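Local coordinates for benzoylformate Decarboxylase (Polynucleobacter necessarius, PDB 4K9Q), which catalyses the thiamine diphosphate-dependent decarboxylation of benzoylformate to benzaldehyde and carbon dioxide, at the interface of chains A and B and the interface of chains A and C. Residues are numbered along the deposited sequence; one frame, centred on the assembly and turned at random. Chains: chain A/B/C, Benzoylformate Decarboxylase.

Contact 1: the interface of chains A and B. Residues chain A 302, 308, 310, 312; chain B 148, 174-177.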
ATOM      1  N   THR A 302     -19.652 -12.219  -1.653  1.00  9.75           N
ATOM      2  CA  THR A 302     -20.081 -13.282  -0.758  1.00  9.86           C
ATOM      3  C   THR A 302     -19.278 -13.255   0.556  1.00 10.37           C
ATOM      4  O   THR A 302     -19.805 -13.599   1.615  1.00 14.52           O
ATOM      5  CB  THR A 302     -19.992 -14.655  -1.440  1.00 10.30           C
ATOM      6  OG1 THR A 302     -18.719 -14.777  -2.085  1.00 11.65           O
ATOM      7  CG2 THR A 302     -21.115 -14.807  -2.485  1.00 13.65           C
ATOM      8  N   GLY A 308     -26.489 -15.334   5.540  1.00 14.33           N
ATOM      9  CA  GLY A 308     -26.862 -16.326   4.545  1.00 14.45           C
ATOM     10  C   GLY A 308     -25.842 -17.389   4.186  1.00 14.24           C
ATOM     11  O   GLY A 308     -24.693 -17.366   4.646  1.00 15.64           O
ATOM     12  N   SER A 310     -23.904 -18.837   0.926  1.00 12.57           N
ATOM     13  CA  SER A 310     -23.564 -18.333  -0.397  1.00 12.91           C
ATOM     14  C   SER A 310     -22.775 -19.326  -1.235  1.00 12.44           C
ATOM     15  O   SER A 310     -22.195 -20.285  -0.720  1.00 12.09           O
ATOM     16  CB  SER A 310     -22.744 -17.045  -0.264  1.00 13.21           C
ATOM     17  OG  SER A 310     -21.525 -17.306   0.419  1.00 14.00           O
ATOM     18  N   VAL A 312     -20.146 -18.913  -5.014  1.00 12.12           N
ATOM     19  CA  VAL A 312     -19.629 -18.040  -6.067  1.00 11.42           C
ATOM     20  C   VAL A 312     -19.883 -18.675  -7.427  1.00 13.59           C
ATOM     21  O   VAL A 312     -19.518 -19.837  -7.663  1.00 13.41           O
ATOM     22  CB  VAL A 312     -18.120 -17.751  -5.894  1.00 14.05           C
ATOM     23  CG1 VAL A 312     -17.668 -16.653  -6.861  1.00 14.44           C
ATOM     24  CG2 VAL A 312     -17.811 -17.355  -4.461  1.00 12.63           C
TER
ATOM     25  N   GLN B 148     -12.934 -19.360   0.331  1.00 11.44           N
ATOM     26  CA  GLN B 148     -13.354 -19.347  -1.055  1.00 12.08           C
ATOM     27  C   GLN B 148     -12.153 -19.503  -1.977  1.00 13.90           C
ATOM     28  O   GLN B 148     -11.061 -19.009  -1.689  1.00 12.71           O
ATOM     29  CB  GLN B 148     -14.132 -18.065  -1.361  1.00 12.32           C
ATOM     30  CG  GLN B 148     -15.422 -17.989  -0.559  1.00 13.50           C
ATOM     31  CD  GLN B 148     -16.197 -16.715  -0.798  1.00 12.74           C
ATOM     32  OE1 GLN B 148     -17.425 -16.737  -0.875  1.00 14.44           O
ATOM     33  NE2 GLN B 148     -15.486 -15.590  -0.910  1.00 13.19           N
ATOM     34  N   ARG B 174     -22.146 -17.737   8.826  1.00 11.87           N
ATOM     35  CA  ARG B 174     -22.589 -17.972   7.448  1.00 13.15           C
ATOM     36  C   ARG B 174     -21.833 -19.161   6.891  1.00 13.65           C
ATOM     37  O   ARG B 174     -20.879 -19.635   7.508  1.00 14.28           O
ATOM     38  CB  ARG B 174     -22.279 -16.752   6.573  1.00 10.69           C
ATOM     39  CG  ARG B 174     -23.010 -15.494   7.021  1.00 12.85           C
ATOM     40  CD  ARG B 174     -22.731 -14.339   6.106  1.00 11.68           C
ATOM     41  NE  ARG B 174     -21.468 -13.654   6.395  1.00 11.17           N
ATOM     42  CZ  ARG B 174     -20.432 -13.605   5.563  1.00 12.73           C
ATOM     43  NH1 ARG B 174     -20.469 -14.250   4.403  1.00 13.39           N
ATOM     44  NH2 ARG B 174     -19.353 -12.918   5.903  1.00 12.31           N
ATOM     45  N   THR B 175     -22.253 -19.644   5.723  1.00 12.77           N
ATOM     46  CA  THR B 175     -21.434 -20.614   4.994  1.00 15.71           C
ATOM     47  C   THR B 175     -21.146 -20.103   3.583  1.00 15.08           C
ATOM     48  O   THR B 175     -21.878 -19.258   3.061  1.00 13.55           O
ATOM     49  CB  THR B 175     -22.075 -22.005   4.929  1.00 15.07           C
ATOM     50  OG1 THR B 175     -23.188 -21.986   4.028  1.00 15.70           O
ATOM     51  CG2 THR B 175     -22.540 -22.448   6.314  1.00 17.33           C
ATOM     52  N   VAL B 176     -20.062 -20.609   2.997  1.00 13.60           N
ATOM     53  CA  VAL B 176     -19.607 -20.228   1.660  1.00 12.79           C
ATOM     54  C   VAL B 176     -19.221 -21.458   0.836  1.00 14.24           C
ATOM     55  O   VAL B 176     -19.043 -22.554   1.376  1.00 17.02           O
ATOM     56  CB  VAL B 176     -18.365 -19.297   1.726  1.00 11.58           C
ATOM     57  CG1 VAL B 176     -18.726 -17.977   2.423  1.00 15.90           C
ATOM     58  CG2 VAL B 176     -17.176 -19.998   2.441  1.00 14.65           C
ATOM     59  N   SER B 177     -19.071 -21.266  -0.472  1.00 12.11           N
ATOM     60  CA  SER B 177     -18.538 -22.314  -1.337  1.00 13.94           C
ATOM     61  C   SER B 177     -17.020 -22.280  -1.282  1.00 15.30           C
ATOM     62  O   SER B 177     -16.419 -21.229  -1.047  1.00 16.26           O
ATOM     63  CB  SER B 177     -19.020 -22.164  -2.786  1.00 17.53           C
ATOM     64  OG  SER B 177     -18.611 -20.927  -3.361  1.00 18.49           O
TER
HETATM   65  O   HOH W   1     -19.538 -18.406  -1.224  1.00 13.53           O
HETATM   66  O   HOH W   2     -22.313 -16.153   2.964  1.00 14.55           O
HETATM   67  O   HOH W   3     -22.980 -22.113   1.216  1.00 15.41           O
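Strand 309-312 in the central domain of this thiamine diphosphate-dependent decarboxylase runs beside the extended segment 174-177 of chain B, forming part of the two-fold contact between A and B. The backbone N-H of A:Ser310 donates to the carbonyl O of B:Thr175 at 3.0 Å. At A:Val312 a side chain takes over the carbonyl's role: the backbone N reaches the hydroxyl OG of B:Ser177, also at 3.0 Å. A chi1 of 61° sets that hydroxyl between its own backbone N and carbonyl carbon, where it faces A:Val312. The extended chain of B:Gln148 crosses A:Val312 at about a right angle and offers its amide oxygen OE1 to OG1 of A:Thr302, 2.6 Å away. The donor lies 18° from the amide's carbonyl plane. Three waters bridge further polar groups of the two chains. One molecule, 2.7 Å from B:Gln148 OE1, also meets A:Ser310 OG and the backbone N of B:Ser177. A second sits in plane at the guanidinium edge of B:Arg174, 3.0 Å from NH1, and touches A:Ser310 OG, B:Thr175 O and A:Gly308 O. A third joins the A:Ser310 carbonyl O to B:Thr175 OG1.

Contact 2: the interface of chains A and C. Residues chain A 254, 277-280; chain C 99, 103, 108.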
ATOM      1  N   ILE A 254     -31.621  -1.354   6.197  1.00 12.75           N
ATOM      2  CA  ILE A 254     -31.752  -2.685   6.775  1.00 13.46           C
ATOM      3  C   ILE A 254     -33.193  -2.984   7.187  1.00 14.37           C
ATOM      4  O   ILE A 254     -33.777  -3.976   6.759  1.00 13.57           O
ATOM      5  CB  ILE A 254     -30.819  -2.857   7.989  1.00 13.21           C
ATOM      6  CG1 ILE A 254     -29.361  -2.872   7.514  1.00 13.30           C
ATOM      7  CG2 ILE A 254     -31.146  -4.145   8.723  1.00 13.92           C
ATOM      8  CD1 ILE A 254     -28.333  -2.721   8.635  1.00 13.54           C
ATOM      9  N   TYR A 277     -26.877  -1.654   1.016  1.00 14.13           N
ATOM     10  CA  TYR A 277     -27.593  -0.673   1.824  1.00 10.88           C
ATOM     11  C   TYR A 277     -27.009   0.721   1.641  1.00 12.11           C
ATOM     12  O   TYR A 277     -25.884   0.882   1.178  1.00 13.30           O
ATOM     13  CB  TYR A 277     -27.493  -1.042   3.297  1.00 11.73           C
ATOM     14  CG  TYR A 277     -28.104  -2.365   3.697  1.00 10.47           C
ATOM     15  CD1 TYR A 277     -29.460  -2.614   3.525  1.00 13.26           C
ATOM     16  CD2 TYR A 277     -27.327  -3.348   4.317  1.00 14.57           C
ATOM     17  CE1 TYR A 277     -30.019  -3.824   3.935  1.00 13.48           C
ATOM     18  CE2 TYR A 277     -27.882  -4.554   4.730  1.00 15.31           C
ATOM     19  CZ  TYR A 277     -29.227  -4.780   4.540  1.00 15.73           C
ATOM     20  OH  TYR A 277     -29.784  -5.970   4.959  1.00 14.97           O
ATOM     21  N   TYR A 278     -27.769   1.737   2.031  1.00 11.14           N
ATOM     22  CA  TYR A 278     -27.266   3.104   1.939  1.00 15.50           C
ATOM     23  C   TYR A 278     -27.559   3.883   3.228  1.00 12.16           C
ATOM     24  O   TYR A 278     -26.654   4.087   4.040  1.00 13.49           O
ATOM     25  CB  TYR A 278     -27.807   3.802   0.683  1.00 16.20           C
ATOM     26  CG  TYR A 278     -27.301   5.214   0.481  1.00 22.79           C
ATOM     27  CD1 TYR A 278     -26.133   5.654   1.102  1.00 23.55           C
ATOM     28  CD2 TYR A 278     -27.991   6.102  -0.327  1.00 26.77           C
ATOM     29  CE1 TYR A 278     -25.674   6.952   0.924  1.00 29.12           C
ATOM     30  CE2 TYR A 278     -27.537   7.397  -0.521  1.00 27.15           C
ATOM     31  CZ  TYR A 278     -26.379   7.815   0.110  1.00 24.93           C
ATOM     32  OH  TYR A 278     -25.927   9.108  -0.079  0.85 31.62           O
ATOM     33  N   PRO A 279     -28.820   4.292   3.447  1.00 13.46           N
ATOM     34  CA  PRO A 279     -29.137   4.949   4.717  1.00 14.40           C
ATOM     35  C   PRO A 279     -29.089   3.954   5.861  1.00 14.75           C
ATOM     36  O   PRO A 279     -29.316   2.760   5.648  1.00 13.74           O
ATOM     37  CB  PRO A 279     -30.581   5.415   4.513  1.00 15.67           C
ATOM     38  CG  PRO A 279     -31.149   4.417   3.570  1.00 13.95           C
ATOM     39  CD  PRO A 279     -30.026   4.087   2.622  1.00 14.57           C
ATOM     40  N   TRP A 280     -28.787   4.445   7.059  1.00 16.81           N
ATOM     41  CA  TRP A 280     -28.866   3.622   8.252  1.00 16.22           C
ATOM     42  C   TRP A 280     -30.308   3.595   8.755  1.00 16.17           C
ATOM     43  O   TRP A 280     -30.859   4.625   9.151  1.00 18.63           O
ATOM     44  CB  TRP A 280     -27.910   4.138   9.336  1.00 18.73           C
ATOM     45  CG  TRP A 280     -28.155   3.542  10.684  1.00 17.70           C
ATOM     46  CD1 TRP A 280     -28.629   4.186  11.800  1.00 20.41           C
ATOM     47  CD2 TRP A 280     -27.964   2.173  11.063  1.00 17.83           C
ATOM     48  NE1 TRP A 280     -28.728   3.301  12.848  1.00 22.76           N
ATOM     49  CE2 TRP A 280     -28.326   2.061  12.422  1.00 20.23           C
ATOM     50  CE3 TRP A 280     -27.511   1.033  10.388  1.00 17.90           C
ATOM     51  CZ2 TRP A 280     -28.254   0.855  13.114  1.00 21.95           C
ATOM     52  CZ3 TRP A 280     -27.443  -0.163  11.076  1.00 18.80           C
ATOM     53  CH2 TRP A 280     -27.812  -0.243  12.425  1.00 23.62           C
TER
ATOM     54  N   GLN C  99     -18.913   5.658   5.693  1.00 10.82           N
ATOM     55  CA  GLN C  99     -20.157   5.009   6.106  1.00 11.25           C
ATOM     56  C   GLN C  99     -20.161   4.781   7.615  1.00 11.40           C
ATOM     57  O   GLN C  99     -19.109   4.728   8.248  1.00 12.82           O
ATOM     58  CB  GLN C  99     -20.383   3.695   5.347  1.00 11.24           C
ATOM     59  CG  GLN C  99     -21.330   3.835   4.147  1.00 12.52           C
ATOM     60  CD  GLN C  99     -22.797   4.000   4.568  1.00 13.33           C
ATOM     61  OE1 GLN C  99     -23.104   4.325   5.723  1.00 12.34           O
ATOM     62  NE2 GLN C  99     -23.708   3.779   3.626  1.00 13.39           N
ATOM     63  N   MET C 103     -22.494  -0.200   9.943  1.00 13.21           N
ATOM     64  CA  MET C 103     -22.545  -1.043   8.739  1.00 12.00           C
ATOM     65  C   MET C 103     -21.187  -1.306   8.079  1.00 12.51           C
ATOM     66  O   MET C 103     -21.078  -2.162   7.190  1.00 13.48           O
ATOM     67  CB  MET C 103     -23.489  -0.426   7.691  1.00 13.49           C
ATOM     68  CG  MET C 103     -24.952  -0.359   8.111  1.00 14.06           C
ATOM     69  SD  MET C 103     -26.086  -0.028   6.743  1.00 13.75           S
ATOM     70  CE  MET C 103     -25.845   1.738   6.469  1.00 12.62           C
ATOM     71  N   PRO C 108     -21.531  -1.376   2.763  1.00 11.12           N
ATOM     72  CA  PRO C 108     -22.701  -0.926   2.007  1.00 13.36           C
ATOM     73  C   PRO C 108     -22.294   0.135   0.982  1.00 12.52           C
ATOM     74  O   PRO C 108     -21.103   0.479   0.876  1.00 10.88           O
ATOM     75  CB  PRO C 108     -23.583  -0.296   3.091  1.00 11.88           C
ATOM     76  CG  PRO C 108     -22.592   0.251   4.069  1.00 10.99           C
ATOM     77  CD  PRO C 108     -21.490  -0.796   4.114  1.00 13.14           C
TER
HETATM   78  O   HOH W   4     -25.586   5.699   5.869  1.00 20.35           O
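The A-C interface of this thiamine diphosphate enzyme, the two-fold dimer that in this family shares active sites, packs C:Met103 and its loop against segment 277-280 of chain A. C:Met103 lies with CG, SD and CE against A:Trp280, A:Tyr277, A:Ile254 and the 278-279 backbone. Its CG leans on the benzo rim of A:Trp280, 3.7 Å from CE3. Further out, SD rests on CB of A:Tyr277 at 3.9 Å, while the A:Ile254 side chain runs past in the opposite direction, its CD1 4.0 Å from SD. A bend at chi3 (-76°) turns the methyl CE toward the carbonyl oxygens of A:Tyr278 and A:Pro279. The surface it meets is braced from within chain A, where CG1 of A:Ile254 lies over the centre of the A:Tyr277 ring, 3.5 Å above its plane. Polar contact gathers on the carbonyl O of A:Tyr278. The amide NE2 of C:Gln99 donates to it at 3.0 Å, almost straight (173° at H), along a lone pair in the carbonyl plane. A water 2.7 Å from the same oxygen reaches back to C:Gln99 OE1, so both ends of the amide are engaged. NE2 also lies at the edge of the A:Tyr278 ring, whose plane stands nearly perpendicular to the amide. C:Pro108 CB packs against A:Tyr277 CB.

Contact 3: the interface of chains A and C. Residues chain A 25-26, 29, 110; chain C 278, 462, 465-466.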
ATOM      1  N   GLY A  25      -1.147  13.793 -23.111  1.00 14.44           N
ATOM      2  CA  GLY A  25      -0.107  14.588 -22.482  1.00 13.37           C
ATOM      3  C   GLY A  25       1.218  14.215 -23.123  1.00 13.45           C
ATOM      4  O   GLY A  25       1.265  13.324 -23.969  1.00 13.32           O
ATOM      5  N   SER A  26       2.297  14.880 -22.716  1.00 14.70           N
ATOM      6  CA  SER A  26       3.591  14.689 -23.353  1.00 16.38           C
ATOM      7  C   SER A  26       4.081  13.254 -23.223  1.00 16.14           C
ATOM      8  O   SER A  26       4.700  12.718 -24.142  1.00 17.10           O
ATOM      9  CB  SER A  26       4.634  15.648 -22.769  1.00 17.77           C
ATOM     10  OG  SER A  26       4.920  15.325 -21.423  1.00 23.15           O
ATOM     11  N   GLU A  29       2.585  10.856 -25.924  1.00 12.06           N
ATOM     12  CA  GLU A  29       2.729  11.126 -27.354  1.00 12.48           C
ATOM     13  C   GLU A  29       3.473  10.023 -28.116  1.00 12.86           C
ATOM     14  O   GLU A  29       3.148   9.739 -29.267  1.00 13.66           O
ATOM     15  CB  GLU A  29       3.370  12.494 -27.579  1.00 12.97           C
ATOM     16  CG  GLU A  29       2.423  13.625 -27.214  1.00 13.80           C
ATOM     17  CD  GLU A  29       2.954  14.997 -27.560  1.00 23.10           C
ATOM     18  OE1 GLU A  29       4.187  15.198 -27.573  1.00 25.04           O
ATOM     19  OE2 GLU A  29       2.122  15.875 -27.835  1.00 21.57           O
ATOM     20  N   LEU A 110       6.207  15.645 -13.463  1.00 12.81           N
ATOM     21  CA  LEU A 110       5.212  14.746 -14.054  1.00 14.64           C
ATOM     22  C   LEU A 110       5.616  13.267 -14.010  1.00 14.18           C
ATOM     23  O   LEU A 110       5.119  12.439 -14.774  1.00 14.13           O
ATOM     24  CB  LEU A 110       4.795  15.222 -15.453  1.00 19.45           C
ATOM     25  CG  LEU A 110       3.918  16.491 -15.384  1.00 17.12           C
ATOM     26  CD1 LEU A 110       3.969  17.306 -16.659  1.00 20.90           C
ATOM     27  CD2 LEU A 110       2.471  16.152 -15.020  1.00 20.61           C
TER
ATOM     28  N   TYR C 278      11.750  18.446 -17.318  1.00 11.14           N
ATOM     29  CA  TYR C 278      10.500  18.020 -17.940  1.00 15.50           C
ATOM     30  C   TYR C 278      10.768  17.273 -19.254  1.00 12.16           C
ATOM     31  O   TYR C 278      10.677  16.044 -19.289  1.00 13.49           O
ATOM     32  CB  TYR C 278       9.543  19.209 -18.113  1.00 16.20           C
ATOM     33  CG  TYR C 278       8.200  18.853 -18.711  1.00 22.79           C
ATOM     34  CD1 TYR C 278       7.722  17.544 -18.674  1.00 23.55           C
ATOM     35  CD2 TYR C 278       7.415  19.823 -19.310  1.00 26.77           C
ATOM     36  CE1 TYR C 278       6.493  17.216 -19.230  1.00 29.12           C
ATOM     37  CE2 TYR C 278       6.182  19.509 -19.860  1.00 27.15           C
ATOM     38  CZ  TYR C 278       5.729  18.203 -19.819  1.00 24.93           C
ATOM     39  OH  TYR C 278       4.501  17.888 -20.369  0.85 31.62           O
ATOM     40  N   LEU C 462       1.311  20.738 -26.455  1.00 12.36           N
ATOM     41  CA  LEU C 462       1.485  19.348 -26.901  1.00 13.40           C
ATOM     42  C   LEU C 462       1.949  19.265 -28.358  1.00 15.68           C
ATOM     43  O   LEU C 462       2.631  18.312 -28.744  1.00 15.41           O
ATOM     44  CB  LEU C 462       0.216  18.522 -26.698  1.00 13.61           C
ATOM     45  CG  LEU C 462      -0.273  18.376 -25.255  1.00 12.77           C
ATOM     46  CD1 LEU C 462      -1.460  17.431 -25.172  1.00 12.38           C
ATOM     47  CD2 LEU C 462       0.857  17.925 -24.331  1.00 15.87           C
ATOM     48  N   PHE C 465       5.609  19.950 -28.157  1.00 19.55           N
ATOM     49  CA  PHE C 465       6.273  18.707 -27.776  1.00 19.08           C
ATOM     50  C   PHE C 465       6.347  17.702 -28.918  1.00 21.38           C
ATOM     51  O   PHE C 465       7.343  16.997 -29.061  1.00 24.37           O
ATOM     52  CB  PHE C 465       5.550  18.061 -26.600  1.00 18.54           C
ATOM     53  CG  PHE C 465       6.206  18.300 -25.293  1.00 20.74           C
ATOM     54  CD1 PHE C 465       7.266  17.507 -24.891  1.00 21.06           C
ATOM     55  CD2 PHE C 465       5.774  19.314 -24.459  1.00 24.89           C
ATOM     56  CE1 PHE C 465       7.886  17.713 -23.663  1.00 22.04           C
ATOM     57  CE2 PHE C 465       6.391  19.534 -23.232  1.00 30.53           C
ATOM     58  CZ  PHE C 465       7.448  18.729 -22.837  1.00 26.23           C
ATOM     59  N   ALA C 466       5.285  17.611 -29.709  1.00 16.87           N
ATOM     60  CA  ALA C 466       5.254  16.662 -30.814  1.00 20.31           C
ATOM     61  C   ALA C 466       6.362  16.995 -31.813  1.00 26.88           C
ATOM     62  O   ALA C 466       6.912  16.103 -32.461  1.00 29.28           O
ATOM     63  CB  ALA C 466       3.896  16.678 -31.504  1.00 21.78           C
TER
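C:Phe465 presents a ring face to CB of A:Ser26, which stands over its centre, 3.8 Å from the centroid, in a CH-pi contact. Inside chain C the same phenylalanine points CZ at one face of the C:Tyr278 ring, offset toward the rim. Around this centre lie two leucines, one from each chain. A:Leu110 crosses C:Tyr278 obliquely and sets CD1 3.6 Å from the ring carbon CE1, while C:Leu462 lays CD2 along the backbone of the A:Gly25 and A:Ser26 turn, 3.9 Å from A:Gly25 CA. At the polar edge, A:Ser26 OG and the phenol OH of C:Tyr278 share a hydrogen bond of 2.8 Å, its direction not settled. The serine's chi1 of 68° swings OG toward the phenol while leaving CB above C:Phe465. On the opposite rim the extended chain of A:Glu29 reaches helix 460-468, crossing C:Phe465 at about a right angle with its carboxylate 74° from the ring plane. OE2 comes 2.7 Å from the carbonyl O of C:Leu462, a close approach of two oxygens that the structure alone does not explain. OE1 lies beside C:Phe465 CB, 3.3 Å away. The site joins the turn after strand 19-22, whose A:Ser26 probably corresponds to the family's active-site serine, to helix 460-468, whose first turn touches thiamine diphosphate, so it borders a cofactor pocket built by both subunits.

Contacts 2 and 3 belong to the same A-C dimer interface. The copies given lie about 45 Å apart between C-alpha centres, but around each Tyr278 contact 2 adjoins the two-fold twin of contact 3. The backbone carbonyl of this residue works in contact 2 and its phenol ring and hydroxyl in contact 3. The loop carrying it may couple dimer packing to the neighbourhood of the cofactor. Contact 1, about 21 Å from contact 2 and 49 Å from contact 3, faces a different subunit. Chain A therefore grips two neighbours at once, and both interfaces contribute to the deposited tetramer, probably a dimer of catalytic dimers.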